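Local coordinates for protein CdiI toxin (Salmonella enterica subsp. enterica serovar Rubislaw str. ATCC 10717, PDB 4ZQU) that neutralises the cognate CdiA-CT toxin as the immunity protein of a contact-dependent growth inhibition system, protecting the cells that carry it, at residues V12-T16 with D17-V21; L48-G51 with E52-K55; E92-D95 with E96-K99; K108-R111 with A112-D116; R135-K138 with L139-G143. All coordinates share one frame; numbering follows the deposited sequence.

Interaction 1: V12-T16 with D17-V21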
loop_
_atom_site.group_PDB
_atom_site.type_symbol
_atom_site.label_atom_id
_atom_site.label_comp_id
_atom_site.label_asym_id
_atom_site.label_seq_id
_atom_site.Cartn_x
_atom_site.Cartn_y
_atom_site.Cartn_z
ATOM N N VAL B 12 -0.172 13.217 -3.221
ATOM C CA VAL B 12 -0.271 14.138 -4.343
ATOM C C VAL B 12 -0.437 13.407 -5.671
ATOM O O VAL B 12 0.383 12.562 -6.034
ATOM C CB VAL B 12 0.972 15.048 -4.422
ATOM C CG1 VAL B 12 0.898 15.947 -5.648
ATOM C CG2 VAL B 12 1.101 15.874 -3.158
ATOM N N LYS B 13 -1.507 13.741 -6.389
ATOM C CA LYS B 13 -1.746 13.213 -7.728
ATOM C C LYS B 13 -1.731 14.354 -8.741
ATOM O O LYS B 13 -2.397 15.370 -8.544
ATOM C CB LYS B 13 -3.078 12.468 -7.784
ATOM C CG LYS B 13 -3.150 11.242 -6.887
ATOM C CD LYS B 13 -2.315 10.100 -7.440
ATOM C CE LYS B 13 -2.414 8.862 -6.557
ATOM N NZ LYS B 13 -1.819 9.081 -5.210
ATOM N N MET B 14 -0.973 14.189 -9.822
ATOM C CA MET B 14 -0.843 15.251 -10.817
ATOM C C MET B 14 -0.875 14.751 -12.256
ATOM O O MET B 14 -0.039 13.945 -12.664
ATOM C CB MET B 14 0.456 16.034 -10.603
ATOM C CG MET B 14 0.667 17.146 -11.627
ATOM S SD MET B 14 2.308 17.893 -11.600
ATOM C CE MET B 14 3.338 16.492 -12.031
ATOM N N ASN B 15 -1.842 15.240 -13.024
ATOM C CA ASN B 15 -1.797 15.094 -14.470
ATOM C C ASN B 15 -1.644 16.455 -15.148
ATOM O O ASN B 15 -1.207 17.420 -14.520
ATOM C CB ASN B 15 -3.033 14.342 -14.987
ATOM C CG ASN B 15 -4.342 15.034 -14.649
ATOM O OD1 ASN B 15 -4.422 16.260 -14.577
ATOM N ND2 ASN B 15 -5.386 14.238 -14.452
ATOM N N THR B 16 -1.995 16.528 -16.426
ATOM C CA THR B 16 -1.834 17.762 -17.182
ATOM C C THR B 16 -2.749 18.861 -16.647
ATOM O O THR B 16 -2.380 20.037 -16.616
ATOM C CB THR B 16 -2.124 17.540 -18.683
ATOM O OG1 THR B 16 -1.227 16.551 -19.203
ATOM C CG2 THR B 16 -1.946 18.833 -19.470
ATOM N N ASP B 17 -3.932 18.463 -16.197
ATOM C CA ASP B 17 -4.998 19.412 -15.899
ATOM C C ASP B 17 -4.994 19.949 -14.470
ATOM O O ASP B 17 -5.524 21.032 -14.220
ATOM C CB ASP B 17 -6.351 18.765 -16.193
ATOM C CG ASP B 17 -6.404 18.131 -17.570
ATOM O OD1 ASP B 17 -6.428 18.880 -18.570
ATOM O OD2 ASP B 17 -6.414 16.886 -17.653
ATOM N N PHE B 18 -4.410 19.207 -13.532
ATOM C CA PHE B 18 -4.442 19.635 -12.135
ATOM C C PHE B 18 -3.369 19.022 -11.242
ATOM O O PHE B 18 -2.675 18.080 -11.622
ATOM C CB PHE B 18 -5.821 19.333 -11.530
ATOM C CG PHE B 18 -6.137 17.861 -11.412
ATOM C CD1 PHE B 18 -5.759 17.136 -10.290
ATOM C CD2 PHE B 18 -6.824 17.205 -12.424
ATOM C CE1 PHE B 18 -6.054 15.788 -10.184
ATOM C CE2 PHE B 18 -7.122 15.856 -12.321
ATOM C CZ PHE B 18 -6.735 15.148 -11.200
ATOM N N ILE B 19 -3.255 19.587 -10.043
ATOM C CA ILE B 19 -2.476 19.009 -8.957
ATOM C C ILE B 19 -3.400 18.776 -7.765
ATOM O O ILE B 19 -4.103 19.691 -7.332
ATOM C CB ILE B 19 -1.311 19.914 -8.537
ATOM C CG1 ILE B 19 -0.343 20.115 -9.702
ATOM C CG2 ILE B 19 -0.588 19.328 -7.334
ATOM C CD1 ILE B 19 0.863 20.947 -9.340
ATOM N N CYS B 20 -3.402 17.556 -7.238
ATOM C CA CYS B 20 -4.349 17.183 -6.193
ATOM C C CYS B 20 -3.661 16.708 -4.920
ATOM O O CYS B 20 -2.971 15.691 -4.923
ATOM C CB CYS B 20 -5.291 16.091 -6.705
ATOM S SG CYS B 20 -6.613 15.645 -5.559
ATOM N N VAL B 21 -3.868 17.440 -3.828
ATOM C CA VAL B 21 -3.296 17.072 -2.536
ATOM C C VAL B 21 -4.382 16.626 -1.560
ATOM O O VAL B 21 -5.293 17.390 -1.241
ATOM C CB VAL B 21 -2.505 18.236 -1.912
ATOM C CG1 VAL B 21 -1.900 17.811 -0.584
ATOM C CG2 VAL B 21 -1.424 18.718 -2.867
#
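Asn15, Asp17 and Phe18 close the tight connection of the beta hairpin formed by strands 8-14 and 19-26, and the amide of Asn15 organises the turn. Its OD1 takes two backbone donors: Asp17 N at 2.8 Å, which makes an Asx turn, and Phe18 N at 3.1 Å, nearly along the C=O axis. The Asp17 donor is tilted by 34° from the amide carbonyl plane. Asn15 can do this because its CG is held between its own N and carbonyl carbon (chi1 59°), folding the amide back over the chain that follows. The other end of the amide, ND2, lies 3.2 Å from CE2 of the Phe18 ring, with the amide and ring planes 77° apart, and makes a weak hydrogen bond to Leu113 O. Phe18 in turn stacks on Tyr105, so the turn meets the end of helix 87-105 as well as helix 110-115.

Past the turn the strands pair antiparallel. Lys13 and Cys20 form the hydrogen-bonded pair, with Cys20 N to Lys13 O at 2.7 Å and Lys13 N to Cys20 O at 2.8 Å. On the face carrying Val12, Met14, Ile19 and Val21, Met14 CG lies alongside Ile19 CG1 at 3.7 Å, and Val12 CG2 meets Val21 CG2 at 3.8 Å. With two N-H groups on one oxygen and an aromatic ring beside the amide nitrogen, the Asn15 side chain is probably fixed in rotation, and it satisfies turn donors that the strand pairing does not use.

Interaction 2: L48-G51 with E52-K55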
loop_
_atom_site.group_PDB
_atom_site.type_symbol
_atom_site.label_atom_id
_atom_site.label_comp_id
_atom_site.label_asym_id
_atom_site.label_seq_id
_atom_site.Cartn_x
_atom_site.Cartn_y
_atom_site.Cartn_z
ATOM N N LEU B 48 4.710 28.518 -2.651
ATOM C CA LEU B 48 4.204 28.964 -1.360
ATOM C C LEU B 48 2.833 28.353 -1.105
ATOM O O LEU B 48 2.620 27.692 -0.088
ATOM C CB LEU B 48 4.129 30.495 -1.305
ATOM C CG LEU B 48 3.944 31.189 0.051
ATOM C CD1 LEU B 48 4.408 32.633 -0.037
ATOM C CD2 LEU B 48 2.504 31.138 0.544
ATOM N N ASP B 49 1.906 28.588 -2.032
ATOM C CA ASP B 49 0.538 28.093 -1.907
ATOM C C ASP B 49 0.492 26.575 -1.914
ATOM O O ASP B 49 -0.148 25.961 -1.062
ATOM C CB ASP B 49 -0.336 28.644 -3.032
ATOM C CG ASP B 49 -0.563 30.135 -2.916
ATOM O OD1 ASP B 49 -0.434 30.670 -1.795
ATOM O OD2 ASP B 49 -0.873 30.770 -3.946
ATOM N N LEU B 50 1.171 25.979 -2.888
ATOM C CA LEU B 50 1.271 24.529 -2.988
ATOM C C LEU B 50 1.819 23.922 -1.701
ATOM O O LEU B 50 1.388 22.854 -1.275
ATOM C CB LEU B 50 2.162 24.139 -4.167
ATOM C CG LEU B 50 2.483 22.650 -4.302
ATOM C CD1 LEU B 50 1.208 21.855 -4.546
ATOM C CD2 LEU B 50 3.503 22.412 -5.408
ATOM N N GLY B 51 2.766 24.620 -1.085
ATOM C CA GLY B 51 3.374 24.161 0.149
ATOM C C GLY B 51 2.459 24.317 1.345
ATOM O O GLY B 51 2.501 23.517 2.278
ATOM N N GLU B 52 1.633 25.357 1.326
ATOM C CA GLU B 52 0.651 25.551 2.384
ATOM C C GLU B 52 -0.502 24.573 2.201
ATOM O O GLU B 52 -1.170 24.199 3.165
ATOM C CB GLU B 52 0.141 26.993 2.399
ATOM C CG GLU B 52 1.166 28.001 2.892
ATOM C CD GLU B 52 0.580 29.383 3.082
ATOM O OE1 GLU B 52 -0.583 29.599 2.678
ATOM O OE2 GLU B 52 1.279 30.254 3.640
ATOM N N MET B 53 -0.728 24.162 0.956
ATOM C CA MET B 53 -1.697 23.114 0.649
ATOM C C MET B 53 -1.251 21.794 1.255
ATOM O O MET B 53 -2.053 21.047 1.809
ATOM C CB MET B 53 -1.874 22.956 -0.865
ATOM C CG MET B 53 -2.720 24.030 -1.524
ATOM S SD MET B 53 -2.557 24.042 -3.323
ATOM C CE MET B 53 -2.743 22.304 -3.720
ATOM N N VAL B 54 0.040 21.511 1.140
ATOM C CA VAL B 54 0.599 20.290 1.693
ATOM C C VAL B 54 0.571 20.330 3.220
ATOM O O VAL B 54 0.224 19.343 3.864
ATOM C CB VAL B 54 2.043 20.057 1.200
ATOM C CG1 VAL B 54 2.655 18.846 1.882
ATOM C CG2 VAL B 54 2.063 19.880 -0.311
ATOM N N LYS B 55 0.913 21.477 3.798
ATOM C CA LYS B 55 0.968 21.596 5.251
ATOM C C LYS B 55 -0.421 21.541 5.885
ATOM O O LYS B 55 -0.608 20.923 6.934
ATOM C CB LYS B 55 1.682 22.887 5.657
ATOM C CG LYS B 55 2.809 22.649 6.651
ATOM C CD LYS B 55 3.447 23.943 7.133
ATOM C CE LYS B 55 4.328 23.692 8.355
ATOM N NZ LYS B 55 4.603 22.239 8.574
#
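Leu48 and Glu52 meet one turn apart on helix 47-59, a local i to i+4 contact in an amphipathic alpha helix that packs against helix 161-172 and strand 30-41. The backbone frame is regular: Met53 N donates to Asp49 O at 2.8 Å and Lys55 N to Gly51 O at 3.0 Å, with matching bonds from Glu52 to Leu48 and from Val54 to Leu50. One turn back, Asp49 N is held by Ser46 OG.

Leu48 and Glu52, both largely exposed, run side by side in the same direction beside Thr162 and Pro161 at the start of helix 161-172. Glu52 has CG anti to its carbonyl carbon (chi1 -71°) and is extended beyond, so the aliphatic part of the chain passes Leu48 O before the carboxylate reaches the leucine methyl. Asp49 OD1 stands 4.6 Å from Glu52 OE1, two like charges that would be expected to disfavour each other mildly.

Elsewhere on the helix, Leu50 reaches Arg169, Val54 meets Leu168, and Met53 lies against His39 and Ser41 of the sheet. Met53 bends at its last torsion (chi3 47°), which swings its methyl to Leu50: Met53 CE and Leu50 CD1 are 4.1 Å apart, the two chains crossing at a slant. In the Leu48-Glu52 pair, the two side chains come nearest where Leu48 CD2 lies 3.4 Å from Glu52 OE2.

Interaction 3: E92-D95 with E96-K99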
loop_
_atom_site.group_PDB
_atom_site.type_symbol
_atom_site.label_atom_id
_atom_site.label_comp_id
_atom_site.label_asym_id
_atom_site.label_seq_id
_atom_site.Cartn_x
_atom_site.Cartn_y
_atom_site.Cartn_z
ATOM N N GLU B 92 -14.803 2.119 -1.593
ATOM C CA GLU B 92 -15.938 2.953 -1.980
ATOM C C GLU B 92 -15.628 4.450 -1.951
ATOM O O GLU B 92 -16.064 5.192 -2.833
ATOM C CB GLU B 92 -17.139 2.656 -1.083
ATOM C CG GLU B 92 -17.722 1.271 -1.287
ATOM C CD GLU B 92 -19.110 1.136 -0.698
ATOM O OE1 GLU B 92 -19.721 2.178 -0.378
ATOM O OE2 GLU B 92 -19.591 -0.010 -0.560
ATOM N N ARG B 93 -14.881 4.892 -0.943
ATOM C CA ARG B 93 -14.526 6.305 -0.837
ATOM C C ARG B 93 -13.462 6.648 -1.867
ATOM O O ARG B 93 -13.321 7.801 -2.266
ATOM C CB ARG B 93 -14.042 6.658 0.573
ATOM C CG ARG B 93 -12.692 6.092 0.942
ATOM C CD ARG B 93 -12.228 6.641 2.277
ATOM N NE ARG B 93 -13.082 6.210 3.379
ATOM C CZ ARG B 93 -12.752 5.271 4.262
ATOM N NH1 ARG B 93 -11.580 4.660 4.184
ATOM N NH2 ARG B 93 -13.596 4.946 5.229
ATOM N N TYR B 94 -12.716 5.637 -2.294
ATOM C CA TYR B 94 -11.785 5.794 -3.399
ATOM C C TYR B 94 -12.558 5.997 -4.696
ATOM O O TYR B 94 -12.214 6.855 -5.507
ATOM C CB TYR B 94 -10.868 4.579 -3.511
ATOM C CG TYR B 94 -10.073 4.532 -4.794
ATOM C CD1 TYR B 94 -9.014 5.405 -5.011
ATOM C CD2 TYR B 94 -10.377 3.610 -5.789
ATOM C CE1 TYR B 94 -8.281 5.363 -6.184
ATOM C CE2 TYR B 94 -9.650 3.560 -6.966
ATOM C CZ TYR B 94 -8.603 4.438 -7.157
ATOM O OH TYR B 94 -7.873 4.394 -8.326
ATOM N N ASP B 95 -13.612 5.207 -4.880
ATOM C CA ASP B 95 -14.445 5.304 -6.073
ATOM C C ASP B 95 -15.142 6.656 -6.148
ATOM O O ASP B 95 -15.365 7.189 -7.236
ATOM C CB ASP B 95 -15.475 4.174 -6.105
ATOM C CG ASP B 95 -14.842 2.813 -6.329
ATOM O OD1 ASP B 95 -13.756 2.750 -6.944
ATOM O OD2 ASP B 95 -15.435 1.803 -5.896
ATOM N N GLU B 96 -15.485 7.208 -4.990
ATOM C CA GLU B 96 -16.064 8.544 -4.928
ATOM C C GLU B 96 -15.004 9.605 -5.184
ATOM O O GLU B 96 -15.272 10.630 -5.812
ATOM C CB GLU B 96 -16.735 8.780 -3.576
ATOM C CG GLU B 96 -18.034 8.025 -3.413
ATOM C CD GLU B 96 -19.024 8.349 -4.515
ATOM O OE1 GLU B 96 -19.065 9.518 -4.958
ATOM O OE2 GLU B 96 -19.757 7.432 -4.942
ATOM N N TRP B 97 -13.798 9.351 -4.693
ATOM C CA TRP B 97 -12.672 10.235 -4.944
ATOM C C TRP B 97 -12.395 10.310 -6.438
ATOM O O TRP B 97 -12.169 11.390 -6.985
ATOM C CB TRP B 97 -11.433 9.747 -4.192
ATOM C CG TRP B 97 -10.220 10.580 -4.429
ATOM C CD1 TRP B 97 -9.827 11.674 -3.717
ATOM C CD2 TRP B 97 -9.230 10.383 -5.445
ATOM N NE1 TRP B 97 -8.653 12.175 -4.229
ATOM C CE2 TRP B 97 -8.266 11.400 -5.291
ATOM C CE3 TRP B 97 -9.064 9.448 -6.472
ATOM C CZ2 TRP B 97 -7.153 11.507 -6.124
ATOM C CZ3 TRP B 97 -7.958 9.557 -7.300
ATOM C CH2 TRP B 97 -7.017 10.578 -7.121
ATOM N N VAL B 98 -12.429 9.151 -7.091
ATOM C CA VAL B 98 -12.204 9.059 -8.528
ATOM C C VAL B 98 -13.332 9.728 -9.303
ATOM O O VAL B 98 -13.084 10.499 -10.230
ATOM C CB VAL B 98 -12.080 7.593 -8.989
ATOM C CG1 VAL B 98 -12.052 7.510 -10.510
ATOM C CG2 VAL B 98 -10.840 6.946 -8.394
ATOM N N LYS B 99 -14.569 9.431 -8.911
ATOM C CA LYS B 99 -15.743 9.942 -9.610
ATOM C C LYS B 99 -15.806 11.466 -9.578
ATOM O O LYS B 99 -16.108 12.096 -10.590
ATOM C CB LYS B 99 -17.023 9.352 -9.011
ATOM C CG LYS B 99 -18.296 9.773 -9.732
ATOM C CD LYS B 99 -19.545 9.334 -8.979
ATOM C CE LYS B 99 -19.604 7.823 -8.839
ATOM N NZ LYS B 99 -20.742 7.384 -7.985
#
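Val98 N donates to Tyr94 O at 2.8 Å with an angle of 156° at the hydrogen, the shortest of four successive i to i+4 bonds here. Trp97 N reaches Arg93 O at 2.9 Å, but from above the carbonyl plane, 39° out of it. Within the later turn, Lys99 NZ forms a salt bridge with Glu96 OE2 at 3.2 Å, meeting the carboxylate on its syn side; Glu96 bends at chi2 and Lys99 at chi3, and the two chains thereby curl toward each other on the outer surface.

All this belongs to the long alpha helix 87-105, which lays one side on the antiparallel sheet and on helix 110-115. The polar ends of its large side chains are taken up elsewhere: Tyr94 OH by Glu140, Trp97 NE1 by Asp22, and the Arg93 guanidinium by the carbonyls of Asp83 and Leu84.

Packing between the turns centres on the Tyr94 ring. A CH-pi contact comes from Val98, whose CG2 sits over one ring face 3.8 Å from the centroid and 18° off the normal. Being anti to the carbonyl carbon of Val98, this methyl is carried back along the helix, and Val98 CG2 also lies 3.2 Å from Tyr94 O. Trp97 crosses Tyr94 at a slant, Trp97 CE3 lying 4.2 Å from Tyr94 CE1. Gly75 of the CdiA-CT toxin chain packs against Tyr94 as well.

Interaction 4: K108-R111 with A112-D116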
loop_
_atom_site.group_PDB
_atom_site.type_symbol
_atom_site.label_atom_id
_atom_site.label_comp_id
_atom_site.label_asym_id
_atom_site.label_seq_id
_atom_site.Cartn_x
_atom_site.Cartn_y
_atom_site.Cartn_z
ATOM N N LYS B 108 -15.029 11.622 -18.439
ATOM C CA LYS B 108 -15.958 10.646 -19.020
ATOM C C LYS B 108 -15.308 9.280 -19.234
ATOM O O LYS B 108 -15.850 8.429 -19.940
ATOM C CB LYS B 108 -16.531 11.167 -20.333
ATOM N N THR B 109 -14.146 9.083 -18.617
ATOM C CA THR B 109 -13.419 7.820 -18.689
ATOM C C THR B 109 -12.280 7.779 -17.676
ATOM O O THR B 109 -11.547 8.754 -17.497
ATOM C CB THR B 109 -12.863 7.547 -20.110
ATOM O OG1 THR B 109 -12.040 6.374 -20.092
ATOM C CG2 THR B 109 -12.077 8.729 -20.653
ATOM N N LYS B 110 -12.148 6.642 -17.003
ATOM C CA LYS B 110 -11.149 6.482 -15.957
ATOM C C LYS B 110 -9.751 6.410 -16.537
ATOM O O LYS B 110 -8.787 6.828 -15.902
ATOM C CB LYS B 110 -11.440 5.228 -15.132
ATOM C CG LYS B 110 -12.081 5.513 -13.789
ATOM C CD LYS B 110 -12.616 4.244 -13.149
ATOM C CE LYS B 110 -11.532 3.194 -12.993
ATOM N NZ LYS B 110 -12.074 1.957 -12.363
ATOM N N ARG B 111 -9.643 5.883 -17.752
ATOM C CA ARG B 111 -8.335 5.657 -18.349
ATOM C C ARG B 111 -7.634 6.951 -18.753
ATOM O O ARG B 111 -6.409 7.001 -18.766
ATOM C CB ARG B 111 -8.447 4.718 -19.552
ATOM C CG ARG B 111 -9.197 3.423 -19.267
ATOM C CD ARG B 111 -9.069 2.450 -20.435
ATOM N NE ARG B 111 -7.921 2.767 -21.284
ATOM C CZ ARG B 111 -6.765 2.106 -21.273
ATOM N NH1 ARG B 111 -6.583 1.076 -20.456
ATOM N NH2 ARG B 111 -5.783 2.476 -22.083
ATOM N N ALA B 112 -8.399 7.995 -19.066
ATOM C CA ALA B 112 -7.804 9.284 -19.420
ATOM C C ALA B 112 -7.472 10.088 -18.168
ATOM O O ALA B 112 -6.589 10.946 -18.191
ATOM C CB ALA B 112 -8.732 10.078 -20.332
ATOM N N LEU B 113 -8.186 9.810 -17.081
ATOM C CA LEU B 113 -7.908 10.436 -15.790
ATOM C C LEU B 113 -6.515 10.068 -15.289
ATOM O O LEU B 113 -5.710 10.939 -14.959
ATOM C CB LEU B 113 -8.959 10.026 -14.751
ATOM C CG LEU B 113 -8.693 10.443 -13.299
ATOM C CD1 LEU B 113 -8.712 11.955 -13.144
ATOM C CD2 LEU B 113 -9.697 9.801 -12.354
ATOM N N PHE B 114 -6.237 8.770 -15.252
ATOM C CA PHE B 114 -5.001 8.262 -14.675
ATOM C C PHE B 114 -3.856 8.177 -15.677
ATOM O O PHE B 114 -2.704 8.018 -15.280
ATOM C CB PHE B 114 -5.241 6.881 -14.061
ATOM C CG PHE B 114 -6.203 6.888 -12.909
ATOM C CD1 PHE B 114 -5.799 7.323 -11.657
ATOM C CD2 PHE B 114 -7.510 6.457 -13.075
ATOM C CE1 PHE B 114 -6.681 7.332 -10.594
ATOM C CE2 PHE B 114 -8.399 6.464 -12.015
ATOM C CZ PHE B 114 -7.984 6.901 -10.774
ATOM N N LYS B 115 -4.175 8.286 -16.964
ATOM C CA LYS B 115 -3.195 8.085 -18.033
ATOM C C LYS B 115 -1.909 8.880 -17.831
ATOM O O LYS B 115 -0.810 8.334 -17.934
ATOM C CB LYS B 115 -3.802 8.451 -19.389
ATOM C CG LYS B 115 -2.874 8.215 -20.563
ATOM C CD LYS B 115 -3.593 8.422 -21.882
ATOM C CE LYS B 115 -4.221 9.800 -21.945
ATOM N NZ LYS B 115 -4.968 10.012 -23.214
ATOM N N ASP B 116 -2.046 10.169 -17.543
ATOM C CA ASP B 116 -0.876 11.022 -17.388
ATOM C C ASP B 116 -0.699 11.465 -15.941
ATOM O O ASP B 116 -0.265 12.584 -15.673
ATOM C CB ASP B 116 -0.983 12.237 -18.310
ATOM C CG ASP B 116 -0.945 11.852 -19.777
ATOM O OD1 ASP B 116 -0.294 10.839 -20.102
ATOM O OD2 ASP B 116 -1.576 12.545 -20.605
#
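Lys110 O is approached by several groups from the next turn. Phe114 N donates to it at 3.3 Å, fairly straight at 161°, while Leu113 N gives a weak, bent bond of 3.3 Å to the same oxygen. The Phe114 ring comes to it as well: CD2 lies 3.1 Å from Lys110 O, with the oxygen at the ring edge and near its plane. Phe114 has its CG on the side away from its carbonyl carbon (chi1 -64°), which turns the ring back along the helix beside the Lys110 chain, pointing the same way, with Lys110 CG 4.2 Å from Phe114 CE2. One ring face carries CD2 of the neighbouring Leu113, and Tyr94 and Val98 of helix 87-105 also touch the ring.

At the start of the turn, Thr109 OG1 accepts a weak bond from Arg111 N at 3.4 Å. With OG1 anti to its own N, the threonine turns CG2 onto Ala112 CB at 3.6 Å. Lys110 NZ adds a long, weak ion pair with Glu140. This is a short, loosely bonded helix, 110-115, with Thr109 as its N-cap, following helix 87-105 in the chain.

Interaction 5: R135-K138 with L139-G143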
loop_
_atom_site.group_PDB
_atom_site.type_symbol
_atom_site.label_atom_id
_atom_site.label_comp_id
_atom_site.label_asym_id
_atom_site.label_seq_id
_atom_site.Cartn_x
_atom_site.Cartn_y
_atom_site.Cartn_z
ATOM N N ARG B 135 6.839 5.073 -9.347
ATOM C CA ARG B 135 6.782 4.657 -10.743
ATOM C C ARG B 135 5.353 4.239 -11.064
ATOM O O ARG B 135 4.819 3.309 -10.460
ATOM C CB ARG B 135 7.755 3.510 -11.029
ATOM C CG ARG B 135 7.629 2.948 -12.442
ATOM C CD ARG B 135 8.861 2.161 -12.864
ATOM N NE ARG B 135 9.423 1.368 -11.775
ATOM C CZ ARG B 135 10.710 1.063 -11.662
ATOM N NH1 ARG B 135 11.576 1.497 -12.568
ATOM N NH2 ARG B 135 11.135 0.331 -10.639
ATOM N N HIS B 136 4.734 4.939 -12.007
ATOM C CA HIS B 136 3.363 4.646 -12.404
ATOM C C HIS B 136 3.279 3.276 -13.070
ATOM O O HIS B 136 3.335 3.166 -14.294
ATOM C CB HIS B 136 2.838 5.729 -13.345
ATOM C CG HIS B 136 1.350 5.749 -13.465
ATOM N ND1 HIS B 136 0.695 6.337 -14.534
ATOM C CD2 HIS B 136 0.379 5.269 -12.655
ATOM C CE1 HIS B 136 -0.606 6.205 -14.373
ATOM N NE2 HIS B 136 -0.828 5.562 -13.239
ATOM N N GLU B 137 3.144 2.235 -12.253
ATOM C CA GLU B 137 3.153 0.859 -12.738
ATOM C C GLU B 137 1.950 0.553 -13.622
ATOM O O GLU B 137 2.096 0.268 -14.812
ATOM C CB GLU B 137 3.199 -0.104 -11.553
ATOM C CG GLU B 137 4.425 0.091 -10.676
ATOM C CD GLU B 137 4.395 -0.768 -9.432
ATOM O OE1 GLU B 137 3.360 -1.420 -9.185
ATOM O OE2 GLU B 137 5.408 -0.788 -8.700
ATOM N N LYS B 138 0.762 0.607 -13.031
ATOM C CA LYS B 138 -0.480 0.453 -13.778
ATOM C C LYS B 138 -1.255 1.758 -13.675
ATOM O O LYS B 138 -0.859 2.646 -12.923
ATOM C CB LYS B 138 -1.300 -0.721 -13.243
ATOM C CG LYS B 138 -0.628 -2.066 -13.448
ATOM C CD LYS B 138 -1.424 -3.202 -12.834
ATOM C CE LYS B 138 -0.733 -4.536 -13.086
ATOM N NZ LYS B 138 -1.446 -5.680 -12.454
ATOM N N LEU B 139 -2.348 1.876 -14.424
ATOM C CA LEU B 139 -3.128 3.111 -14.449
ATOM C C LEU B 139 -3.507 3.576 -13.046
ATOM O O LEU B 139 -3.358 4.747 -12.709
ATOM C CB LEU B 139 -4.393 2.935 -15.292
ATOM C CG LEU B 139 -4.279 3.155 -16.804
ATOM C CD1 LEU B 139 -3.426 2.080 -17.464
ATOM C CD2 LEU B 139 -5.659 3.210 -17.438
ATOM N N GLU B 140 -3.977 2.644 -12.225
ATOM C CA GLU B 140 -4.383 2.979 -10.869
ATOM C C GLU B 140 -3.437 2.397 -9.823
ATOM O O GLU B 140 -3.807 2.254 -8.658
ATOM C CB GLU B 140 -5.808 2.492 -10.610
ATOM C CG GLU B 140 -6.858 3.222 -11.427
ATOM C CD GLU B 140 -8.262 2.738 -11.138
ATOM O OE1 GLU B 140 -8.540 1.541 -11.364
ATOM O OE2 GLU B 140 -9.090 3.555 -10.684
ATOM N N VAL B 141 -2.220 2.060 -10.242
ATOM C CA VAL B 141 -1.230 1.497 -9.328
ATOM C C VAL B 141 0.137 2.161 -9.478
ATOM O O VAL B 141 0.750 2.108 -10.543
ATOM C CB VAL B 141 -1.056 -0.024 -9.538
ATOM C CG1 VAL B 141 -0.050 -0.579 -8.545
ATOM C CG2 VAL B 141 -2.386 -0.750 -9.405
ATOM N N TRP B 142 0.608 2.787 -8.402
ATOM C CA TRP B 142 1.956 3.348 -8.362
ATOM C C TRP B 142 2.837 2.520 -7.433
ATOM O O TRP B 142 2.335 1.750 -6.615
ATOM C CB TRP B 142 1.932 4.805 -7.901
ATOM C CG TRP B 142 1.168 5.719 -8.804
ATOM C CD1 TRP B 142 1.683 6.549 -9.757
ATOM C CD2 TRP B 142 -0.254 5.904 -8.837
ATOM N NE1 TRP B 142 0.672 7.241 -10.378
ATOM C CE2 TRP B 142 -0.527 6.861 -9.833
ATOM C CE3 TRP B 142 -1.320 5.352 -8.119
ATOM C CZ2 TRP B 142 -1.826 7.277 -10.132
ATOM C CZ3 TRP B 142 -2.607 5.766 -8.418
ATOM C CH2 TRP B 142 -2.849 6.718 -9.415
ATOM N N GLY B 143 4.151 2.675 -7.557
ATOM C CA GLY B 143 5.067 1.875 -6.768
ATOM C C GLY B 143 6.505 2.350 -6.772
ATOM O O GLY B 143 6.783 3.510 -7.069
#
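His136 lays its imidazole over one face of the Trp142 indole in an offset stack, the ring centroids 4.2 Å apart (five-membered ring of Trp142) and the planes only 15° from parallel. The overlap lies toward the rim, where His136 CD2 comes within 3.0 Å of Trp142 NE1, a tight approach. The indole is held elsewhere: NE1 bonds to Met117 O, and Lys13 makes a cation-pi contact with the ring.

A chi1 of -162° carries the imidazole across to the turn, where His136 NE2 donates to Leu139 O at 2.7 Å. The oxygen lies in the ring plane, although the donor stands 48° out of the Leu139 carbonyl plane.

Next to the stack the chain makes a type I turn from Lys138 to Val141, and the same two residues share in a classic beta bulge, Glu137 and Lys138 both facing Val141; Lys138 N to Val141 O is 2.9 Å. Glu137 OE2 sits 3.3 Å from Gly143 CA, and Glu137 forms a salt bridge with Lys22 of the CdiA-CT toxin chain. Stack and bond probably stiffen the short strand 141-143, which pairs antiparallel with a toxin strand in beta-augmentation, while the Glu137 carboxylate adds charge complementarity to that interface.

Overall arrangement
Interactions 1 and 5 both belong to the antiparallel sheet, their centres 15 Å apart, and Lys13 CE touches Trp142 CH2 at 3.6 Å. Interaction 2 lies against one face of the hairpin of interaction 1 (Val21 CG2 to Met53 CE 3.9 Å), whereas Trp97 of interaction 3 lies by Lys13 and Cys20 on the other. Interactions 3, 4 and 5 cluster: Val98 CG2 meets Phe114 CZ at 3.7 Å, and Phe114 CB lies 3.2 Å from Leu139 O. Toxin contacts concentrate at interaction 5, with Tyr94 of interaction 3 joining in. Interaction 2, centred about 25 Å from interaction 5, lies across the chain's centre from it.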